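Local coordinates for major capsid protein (Faustovirus, PDB 5J7O), which forms the trimeric double jelly-roll building block from which the outer protein shell of this large double-stranded DNA virus is probably assembled, at the interface of chains A and B. Residues are numbered along the deposited sequence; one frame, centred on the assembly and turned at random. Chains: chain A/B, major capsid protein.

Contact 1: the interface of chains A and B. Residues chain A 125-126, 153, 155, 342, 344, 346; chain B 254-256, 262-263.
Apolar packing carries most of this trimer contact, in which a loop stretch of chain B lies against two strands and a loop of chain A. A:Ile126 points its fully extended side chain (chi2 -180°) at B:Val262, and the two cross at about a right angle, the ethyl tip CD1 resting against both methyls, 4.0 Å from CG1. B:Leu254 has CG anti to its carbonyl carbon and reaches tip to tip toward chain A; its CD1 lies 3.9 Å from CE1 of A:Tyr153 and also meets CG2 of A:Val346. Within chain A, CG2 of A:Ile126 sits over the centre of the A:Tyr153 ring and also nears B:Ser255 O, while CD1 serves B:Val262.

Polar contacts are few and slack. The amide of A:Gln155, extended beyond CG, gives its N-H to A:Thr344 OG1 at 2.7 Å from NE2, nearly straight (161° at H) and close to the amide plane, which fixes the amide's rotation. The same NE2 makes a weak hydrogen bond of 3.1 Å to the backbone O of B:Thr263, bent to 125° at H, and A:Thr344 OG1 adds another weak one to that carbonyl. A:Leu342 crosses B:Thr263 at about a right angle, its CD2 against O and OG1.

In the double jelly-roll subunit, A:Tyr153 and A:Gln155 belong to strand 149-158, A:Leu342, A:Thr344 and A:Val346 to strand 341-351; A:Phe125, A:Ile126 and the chain B residues are loop.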
loop_
_atom_site.group_PDB
_atom_site.type_symbol
_atom_site.label_atom_id
_atom_site.label_comp_id
_atom_site.label_asym_id
_atom_site.label_seq_id
_atom_site.Cartn_x
_atom_site.Cartn_y
_atom_site.Cartn_z
ATOM N N PHE A 125 -42.018 19.498 6.408
ATOM C CA PHE A 125 -41.653 20.873 6.715
ATOM C C PHE A 125 -40.721 20.923 7.920
ATOM O O PHE A 125 -40.821 20.116 8.847
ATOM C CB PHE A 125 -42.907 21.708 6.986
ATOM C CG PHE A 125 -43.766 21.929 5.772
ATOM C CD1 PHE A 125 -43.215 22.395 4.591
ATOM C CD2 PHE A 125 -45.126 21.666 5.814
ATOM C CE1 PHE A 125 -44.004 22.598 3.473
ATOM C CE2 PHE A 125 -45.919 21.867 4.700
ATOM C CZ PHE A 125 -45.358 22.333 3.529
ATOM N N ILE A 126 -39.799 21.885 7.897
ATOM C CA ILE A 126 -38.860 22.079 8.997
ATOM C C ILE A 126 -39.345 23.235 9.863
ATOM O O ILE A 126 -39.659 23.052 11.044
ATOM C CB ILE A 126 -37.432 22.331 8.481
ATOM C CG1 ILE A 126 -36.931 21.119 7.692
ATOM C CG2 ILE A 126 -36.495 22.647 9.637
ATOM C CD1 ILE A 126 -35.526 21.280 7.153
ATOM N N TYR A 153 -35.802 27.503 5.246
ATOM C CA TYR A 153 -35.409 26.135 4.936
ATOM C C TYR A 153 -35.970 25.739 3.577
ATOM O O TYR A 153 -37.174 25.879 3.336
ATOM C CB TYR A 153 -35.905 25.158 6.004
ATOM C CG TYR A 153 -35.499 25.502 7.419
ATOM C CD1 TYR A 153 -34.230 25.192 7.894
ATOM C CD2 TYR A 153 -36.389 26.123 8.286
ATOM C CE1 TYR A 153 -33.858 25.499 9.190
ATOM C CE2 TYR A 153 -36.026 26.434 9.583
ATOM C CZ TYR A 153 -34.759 26.120 10.030
ATOM O OH TYR A 153 -34.395 26.429 11.320
ATOM N N GLN A 155 -35.653 22.459 0.691
ATOM C CA GLN A 155 -35.151 21.148 0.305
ATOM C C GLN A 155 -35.724 20.763 -1.050
ATOM O O GLN A 155 -36.919 20.940 -1.304
ATOM C CB GLN A 155 -35.490 20.080 1.354
ATOM C CG GLN A 155 -34.584 20.122 2.577
ATOM C CD GLN A 155 -34.766 18.924 3.489
ATOM O OE1 GLN A 155 -35.851 18.691 4.019
ATOM N NE2 GLN A 155 -33.698 18.156 3.676
ATOM N N LEU A 342 -30.651 14.911 -2.748
ATOM C CA LEU A 342 -31.467 15.825 -1.962
ATOM C C LEU A 342 -30.614 17.022 -1.562
ATOM O O LEU A 342 -29.610 16.866 -0.860
ATOM C CB LEU A 342 -32.032 15.139 -0.719
ATOM C CG LEU A 342 -32.813 16.067 0.217
ATOM C CD1 LEU A 342 -34.107 16.530 -0.440
ATOM C CD2 LEU A 342 -33.086 15.401 1.560
ATOM N N THR A 344 -30.296 20.179 0.673
ATOM C CA THR A 344 -30.798 20.815 1.884
ATOM C C THR A 344 -30.134 22.177 2.016
ATOM O O THR A 344 -28.905 22.262 2.112
ATOM C CB THR A 344 -30.516 19.954 3.117
ATOM O OG1 THR A 344 -31.120 18.664 2.950
ATOM C CG2 THR A 344 -31.077 20.614 4.366
ATOM N N VAL A 346 -30.245 26.073 3.932
ATOM C CA VAL A 346 -30.697 26.995 4.966
ATOM C C VAL A 346 -30.175 28.382 4.621
ATOM O O VAL A 346 -28.983 28.547 4.340
ATOM C CB VAL A 346 -30.218 26.570 6.367
ATOM C CG1 VAL A 346 -30.694 27.566 7.415
ATOM C CG2 VAL A 346 -30.703 25.168 6.694
ATOM N N LEU B 254 -30.934 19.477 12.752
ATOM C CA LEU B 254 -32.296 19.954 12.577
ATOM C C LEU B 254 -33.279 18.793 12.642
ATOM O O LEU B 254 -32.971 17.666 12.244
ATOM C CB LEU B 254 -32.447 20.681 11.241
ATOM C CG LEU B 254 -31.503 21.850 10.956
ATOM C CD1 LEU B 254 -31.664 22.320 9.519
ATOM C CD2 LEU B 254 -31.751 22.993 11.928
ATOM N N SER B 255 -34.472 19.080 13.155
ATOM C CA SER B 255 -35.582 18.141 13.159
ATOM C C SER B 255 -36.771 18.785 12.462
ATOM O O SER B 255 -36.987 19.995 12.582
ATOM C CB SER B 255 -35.969 17.732 14.586
ATOM O OG SER B 255 -34.907 17.056 15.233
ATOM N N ASP B 256 -37.538 17.981 11.728
ATOM C CA ASP B 256 -38.695 18.517 11.029
ATOM C C ASP B 256 -39.859 18.702 12.003
ATOM O O ASP B 256 -39.734 18.488 13.213
ATOM C CB ASP B 256 -39.078 17.623 9.847
ATOM C CG ASP B 256 -39.343 16.178 10.245
ATOM O OD1 ASP B 256 -39.734 15.917 11.402
ATOM O OD2 ASP B 256 -39.168 15.292 9.381
ATOM N N VAL B 262 -33.511 15.575 10.321
ATOM C CA VAL B 262 -33.600 15.964 8.918
ATOM C C VAL B 262 -32.477 15.296 8.137
ATOM O O VAL B 262 -31.294 15.505 8.427
ATOM C CB VAL B 262 -33.544 17.491 8.766
ATOM C CG1 VAL B 262 -33.507 17.876 7.296
ATOM C CG2 VAL B 262 -34.734 18.134 9.460
ATOM N N THR B 263 -32.847 14.490 7.144
ATOM C CA THR B 263 -31.863 13.935 6.224
ATOM C C THR B 263 -31.211 15.061 5.432
ATOM O O THR B 263 -31.897 15.843 4.768
ATOM C CB THR B 263 -32.522 12.927 5.284
ATOM O OG1 THR B 263 -33.567 13.570 4.544
ATOM C CG2 THR B 263 -33.098 11.758 6.072
#

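Contact 2: the interface of chains A and B. Residues chain A 220, 224, 230; chain B 546-547, 561-562, 564.
B:Asp547 OD1 is held from two sides: by a hydrogen bond from B:Arg546 NE of its own chain, 2.8 Å and nearly straight (163° at H), and by a salt bridge across the interface to A:Arg224. That second link is long, A:Arg224 NH1 lying 3.9 Å from B:Asp547 OD1. B:Arg546 grips the carboxylate side-on, adding NH2 to OD2, both nitrogens from above the carboxylate plane; the shared acid may soften the repulsion between the two arginines.

This polar helix-to-loop patch centres on A:Arg224, which helix 216-225 sends out extended from CG to NE, and probably helps fix the two subunits against each other. A:Arg224 NH2 meets B:Gln562 O at 2.9 Å on a lone pair, and NH1 meets B:Pro561 O at 3.0 Å, almost exactly in the guanidinium plane. The flat group is sandwiched: A:Thr220 CG2 lies over one face and B:Lys564 CG over the other, both offset toward the rim. A:Thr220 OG1 donates to B:Gln562 OE1 at 2.8 Å, on a lone pair; B:Gln562 is bent at chi2 (75°) to cross the threonine at about a right angle. B:Arg546 is anchored in turn by NH1, which meets B:Lys564 O at 3.0 Å within the guanidinium plane, on a lone pair.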
loop_
_atom_site.group_PDB
_atom_site.type_symbol
_atom_site.label_atom_id
_atom_site.label_comp_id
_atom_site.label_asym_id
_atom_site.label_seq_id
_atom_site.Cartn_x
_atom_site.Cartn_y
_atom_site.Cartn_z
ATOM N N THR A 220 -3.732 -7.678 -5.561
ATOM C CA THR A 220 -4.446 -7.094 -6.695
ATOM C C THR A 220 -5.127 -8.166 -7.537
ATOM O O THR A 220 -6.272 -7.993 -7.972
ATOM C CB THR A 220 -3.484 -6.265 -7.548
ATOM O OG1 THR A 220 -3.037 -5.129 -6.796
ATOM C CG2 THR A 220 -4.168 -5.786 -8.822
ATOM N N ARG A 224 -9.027 -8.979 -8.238
ATOM C CA ARG A 224 -9.555 -9.162 -9.587
ATOM C C ARG A 224 -10.165 -10.545 -9.770
ATOM O O ARG A 224 -11.114 -10.704 -10.547
ATOM C CB ARG A 224 -8.457 -8.927 -10.625
ATOM C CG ARG A 224 -7.923 -7.501 -10.667
ATOM C CD ARG A 224 -7.187 -7.223 -11.969
ATOM N NE ARG A 224 -6.774 -5.827 -12.082
ATOM C CZ ARG A 224 -5.510 -5.422 -12.150
ATOM N NH1 ARG A 224 -4.524 -6.308 -12.130
ATOM N NH2 ARG A 224 -5.231 -4.128 -12.251
ATOM N N VAL A 230 -10.331 -2.560 -7.924
ATOM C CA VAL A 230 -8.956 -2.216 -7.567
ATOM C C VAL A 230 -8.802 -0.704 -7.664
ATOM O O VAL A 230 -9.184 -0.120 -8.685
ATOM C CB VAL A 230 -7.935 -2.926 -8.476
ATOM C CG1 VAL A 230 -6.523 -2.482 -8.137
ATOM C CG2 VAL A 230 -8.070 -4.435 -8.344
ATOM N N ARG B 546 -3.345 -13.075 -16.466
ATOM C CA ARG B 546 -2.937 -11.887 -15.730
ATOM C C ARG B 546 -3.166 -12.022 -14.232
ATOM O O ARG B 546 -2.312 -11.619 -13.436
ATOM C CB ARG B 546 -3.688 -10.658 -16.246
ATOM C CG ARG B 546 -3.358 -9.381 -15.490
ATOM C CD ARG B 546 -4.377 -8.305 -15.793
ATOM N NE ARG B 546 -5.706 -8.678 -15.321
ATOM C CZ ARG B 546 -6.836 -8.327 -15.924
ATOM N NH1 ARG B 546 -6.797 -7.607 -17.036
ATOM N NH2 ARG B 546 -8.002 -8.708 -15.424
ATOM N N ASP B 547 -4.304 -12.584 -13.829
ATOM C CA ASP B 547 -4.696 -12.622 -12.427
ATOM C C ASP B 547 -4.522 -13.993 -11.786
ATOM O O ASP B 547 -3.956 -14.090 -10.694
ATOM C CB ASP B 547 -6.152 -12.159 -12.280
ATOM C CG ASP B 547 -6.381 -10.778 -12.856
ATOM O OD1 ASP B 547 -5.421 -9.981 -12.890
ATOM O OD2 ASP B 547 -7.520 -10.490 -13.279
ATOM N N PRO B 561 0.504 -8.628 -11.265
ATOM C CA PRO B 561 0.776 -7.368 -11.963
ATOM C C PRO B 561 -0.377 -6.384 -11.855
ATOM O O PRO B 561 -1.550 -6.742 -11.995
ATOM C CB PRO B 561 0.985 -7.815 -13.414
ATOM C CG PRO B 561 0.119 -9.026 -13.541
ATOM C CD PRO B 561 0.143 -9.712 -12.196
ATOM N N GLN B 562 -0.026 -5.121 -11.605
ATOM C CA GLN B 562 -1.025 -4.058 -11.624
ATOM C C GLN B 562 -1.450 -3.736 -13.051
ATOM O O GLN B 562 -2.629 -3.461 -13.308
ATOM C CB GLN B 562 -0.473 -2.810 -10.933
ATOM C CG GLN B 562 -1.538 -1.865 -10.402
ATOM C CD GLN B 562 -2.190 -2.381 -9.134
ATOM O OE1 GLN B 562 -1.691 -3.309 -8.496
ATOM N NE2 GLN B 562 -3.314 -1.780 -8.761
ATOM N N LYS B 564 -2.937 -4.010 -16.422
ATOM C CA LYS B 564 -4.019 -4.874 -16.881
ATOM C C LYS B 564 -3.680 -5.640 -18.152
ATOM O O LYS B 564 -4.410 -6.574 -18.501
ATOM C CB LYS B 564 -5.292 -4.056 -17.101
ATOM C CG LYS B 564 -6.216 -4.008 -15.896
ATOM C CD LYS B 564 -7.578 -3.452 -16.277
ATOM C CE LYS B 564 -8.601 -3.688 -15.178
ATOM N NZ LYS B 564 -9.967 -3.275 -15.604
#

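Contact 3: the interface of chains A and B. Residues chain A 104, 209, 221-222, 225, 298, 304; chain B 547-548, 551.
Helical backbone at both A:Leu225 and B:Trp551 brings helix 216-225 of chain A against helix 542-552 of chain B. B:Trp551, with CG anti to the backbone N (chi1 170°), inserts its indole among chain A groups. A:Leu225 CD1 and A:Pro298 CG lie on the same face of the indole, both offset toward the rim; the proline's CB comes to 3.6 Å from CH2 at the six-membered ring. A:Trp222 runs alongside, pointing the same way, and its CE3 lies 3.5 Å from NE1. A:Tyr209 meets the ring tip to tip, OH 3.6 Å from CZ2, while A:Arg304 crosses at about a right angle, its guanidinium tilted 34° from the indole.

A:Leu225 spreads its two methyls: one serves the indole, and CD2 packs 3.7 Å from B:Asp547 CB and close to the backbone of B:Tyr548. Farther along, A:Val104 CG1, in the crowded position between N and carbonyl carbon, sits over the centre of the B:Tyr548 ring, 3.7 Å from its centroid, in a CH-pi contact.

No polar pair joins the chains here. The site is an apolar, largely aromatic lock that probably helps hold neighbouring subunits of the capsid trimer together.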
loop_
_atom_site.group_PDB
_atom_site.type_symbol
_atom_site.label_atom_id
_atom_site.label_comp_id
_atom_site.label_asym_id
_atom_site.label_seq_id
_atom_site.Cartn_x
_atom_site.Cartn_y
_atom_site.Cartn_z
ATOM N N VAL A 104 -9.918 -23.572 -10.156
ATOM C CA VAL A 104 -10.492 -22.232 -10.174
ATOM C C VAL A 104 -11.733 -22.274 -11.053
ATOM O O VAL A 104 -11.796 -23.019 -12.036
ATOM C CB VAL A 104 -9.469 -21.179 -10.666
ATOM C CG1 VAL A 104 -9.093 -21.418 -12.120
ATOM C CG2 VAL A 104 -10.001 -19.772 -10.464
ATOM N N TYR A 209 -9.741 -16.692 4.758
ATOM C CA TYR A 209 -8.620 -16.689 3.823
ATOM C C TYR A 209 -8.351 -15.281 3.315
ATOM O O TYR A 209 -7.192 -14.884 3.143
ATOM C CB TYR A 209 -8.910 -17.634 2.656
ATOM C CG TYR A 209 -7.725 -17.891 1.747
ATOM C CD1 TYR A 209 -7.374 -16.985 0.751
ATOM C CD2 TYR A 209 -6.966 -19.046 1.877
ATOM C CE1 TYR A 209 -6.293 -17.219 -0.080
ATOM C CE2 TYR A 209 -5.887 -19.289 1.047
ATOM C CZ TYR A 209 -5.554 -18.374 0.073
ATOM O OH TYR A 209 -4.480 -18.612 -0.754
ATOM N N GLY A 221 -4.446 -9.289 -7.763
ATOM C CA GLY A 221 -5.027 -10.341 -8.578
ATOM C C GLY A 221 -6.120 -11.082 -7.843
ATOM O O GLY A 221 -7.165 -11.396 -8.419
ATOM N N TRP A 222 -5.890 -11.372 -6.561
ATOM C CA TRP A 222 -6.946 -11.875 -5.691
ATOM C C TRP A 222 -8.211 -11.039 -5.844
ATOM O O TRP A 222 -9.280 -11.563 -6.170
ATOM C CB TRP A 222 -6.455 -11.871 -4.243
ATOM C CG TRP A 222 -7.491 -12.264 -3.243
ATOM C CD1 TRP A 222 -8.087 -11.456 -2.320
ATOM C CD2 TRP A 222 -8.051 -13.568 -3.059
ATOM N NE1 TRP A 222 -8.985 -12.177 -1.571
ATOM C CE2 TRP A 222 -8.982 -13.476 -2.006
ATOM C CE3 TRP A 222 -7.857 -14.803 -3.682
ATOM C CZ2 TRP A 222 -9.717 -14.573 -1.563
ATOM C CZ3 TRP A 222 -8.586 -15.890 -3.243
ATOM C CH2 TRP A 222 -9.505 -15.769 -2.193
ATOM N N LEU A 225 -9.646 -11.552 -9.063
ATOM C CA LEU A 225 -10.170 -12.906 -9.212
ATOM C C LEU A 225 -11.584 -13.027 -8.657
ATOM O O LEU A 225 -12.432 -13.700 -9.253
ATOM C CB LEU A 225 -9.244 -13.913 -8.526
ATOM C CG LEU A 225 -7.933 -14.275 -9.230
ATOM C CD1 LEU A 225 -7.155 -15.301 -8.421
ATOM C CD2 LEU A 225 -8.189 -14.778 -10.640
ATOM N N PRO A 298 -10.964 -19.070 -7.046
ATOM C CA PRO A 298 -10.213 -20.292 -6.756
ATOM C C PRO A 298 -10.892 -21.100 -5.665
ATOM O O PRO A 298 -11.538 -20.556 -4.766
ATOM C CB PRO A 298 -8.845 -19.775 -6.287
ATOM C CG PRO A 298 -8.856 -18.284 -6.538
ATOM C CD PRO A 298 -10.289 -17.874 -6.521
ATOM N N ARG A 304 -4.340 -27.932 -3.628
ATOM C CA ARG A 304 -3.877 -26.893 -4.540
ATOM C C ARG A 304 -2.357 -26.916 -4.654
ATOM O O ARG A 304 -1.802 -26.641 -5.725
ATOM C CB ARG A 304 -4.377 -25.533 -4.055
ATOM C CG ARG A 304 -4.285 -24.407 -5.065
ATOM C CD ARG A 304 -5.365 -23.369 -4.796
ATOM N NE ARG A 304 -5.729 -23.325 -3.382
ATOM C CZ ARG A 304 -5.067 -22.632 -2.462
ATOM N NH1 ARG A 304 -3.999 -21.924 -2.803
ATOM N NH2 ARG A 304 -5.467 -22.652 -1.197
ATOM N N ASP B 547 -4.304 -12.584 -13.829
ATOM C CA ASP B 547 -4.696 -12.622 -12.427
ATOM C C ASP B 547 -4.522 -13.993 -11.786
ATOM O O ASP B 547 -3.956 -14.090 -10.694
ATOM C CB ASP B 547 -6.152 -12.159 -12.280
ATOM C CG ASP B 547 -6.381 -10.778 -12.856
ATOM O OD1 ASP B 547 -5.421 -9.981 -12.890
ATOM O OD2 ASP B 547 -7.520 -10.490 -13.279
ATOM N N TYR B 548 -4.991 -15.061 -12.433
ATOM C CA TYR B 548 -4.990 -16.361 -11.769
ATOM C C TYR B 548 -3.587 -16.951 -11.682
ATOM O O TYR B 548 -3.144 -17.359 -10.602
ATOM C CB TYR B 548 -5.925 -17.338 -12.477
ATOM C CG TYR B 548 -5.867 -18.703 -11.840
ATOM C CD1 TYR B 548 -5.319 -19.787 -12.511
ATOM C CD2 TYR B 548 -6.316 -18.894 -10.541
ATOM C CE1 TYR B 548 -5.250 -21.032 -11.915
ATOM C CE2 TYR B 548 -6.248 -20.129 -9.937
ATOM C CZ TYR B 548 -5.718 -21.196 -10.628
ATOM O OH TYR B 548 -5.652 -22.429 -10.024
ATOM N N TRP B 551 -1.237 -15.266 -9.276
ATOM C CA TRP B 551 -1.703 -15.457 -7.905
ATOM C C TRP B 551 -1.325 -16.835 -7.380
ATOM O O TRP B 551 -0.867 -16.968 -6.239
ATOM C CB TRP B 551 -3.218 -15.256 -7.826
ATOM C CG TRP B 551 -3.811 -15.665 -6.504
ATOM C CD1 TRP B 551 -3.912 -14.900 -5.378
ATOM C CD2 TRP B 551 -4.382 -16.938 -6.175
ATOM N NE1 TRP B 551 -4.509 -15.619 -4.369
ATOM C CE2 TRP B 551 -4.807 -16.872 -4.834
ATOM C CE3 TRP B 551 -4.575 -18.126 -6.887
ATOM C CZ2 TRP B 551 -5.411 -17.950 -4.189
ATOM C CZ3 TRP B 551 -5.175 -19.194 -6.246
ATOM C CH2 TRP B 551 -5.586 -19.099 -4.911
#

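Contacts 2 and 3 are neighbours, their C-alpha centres about 10 Å apart, and probably form one continuous stretch of the A-B interface. Both use helix 216-225 of chain A and helix 542-552 of chain B, and B:Asp547 takes part in each, its carboxylate turned to the polar zone and its CB to the apolar one. Contact 1 lies far off, about 45 Å from contact 2 and 48 Å from contact 3, where a chain B loop reaches over strands of chain A. Subunits are thus joined around a pair of helices and again by a distant loop, which probably resists their pivoting within the trimer.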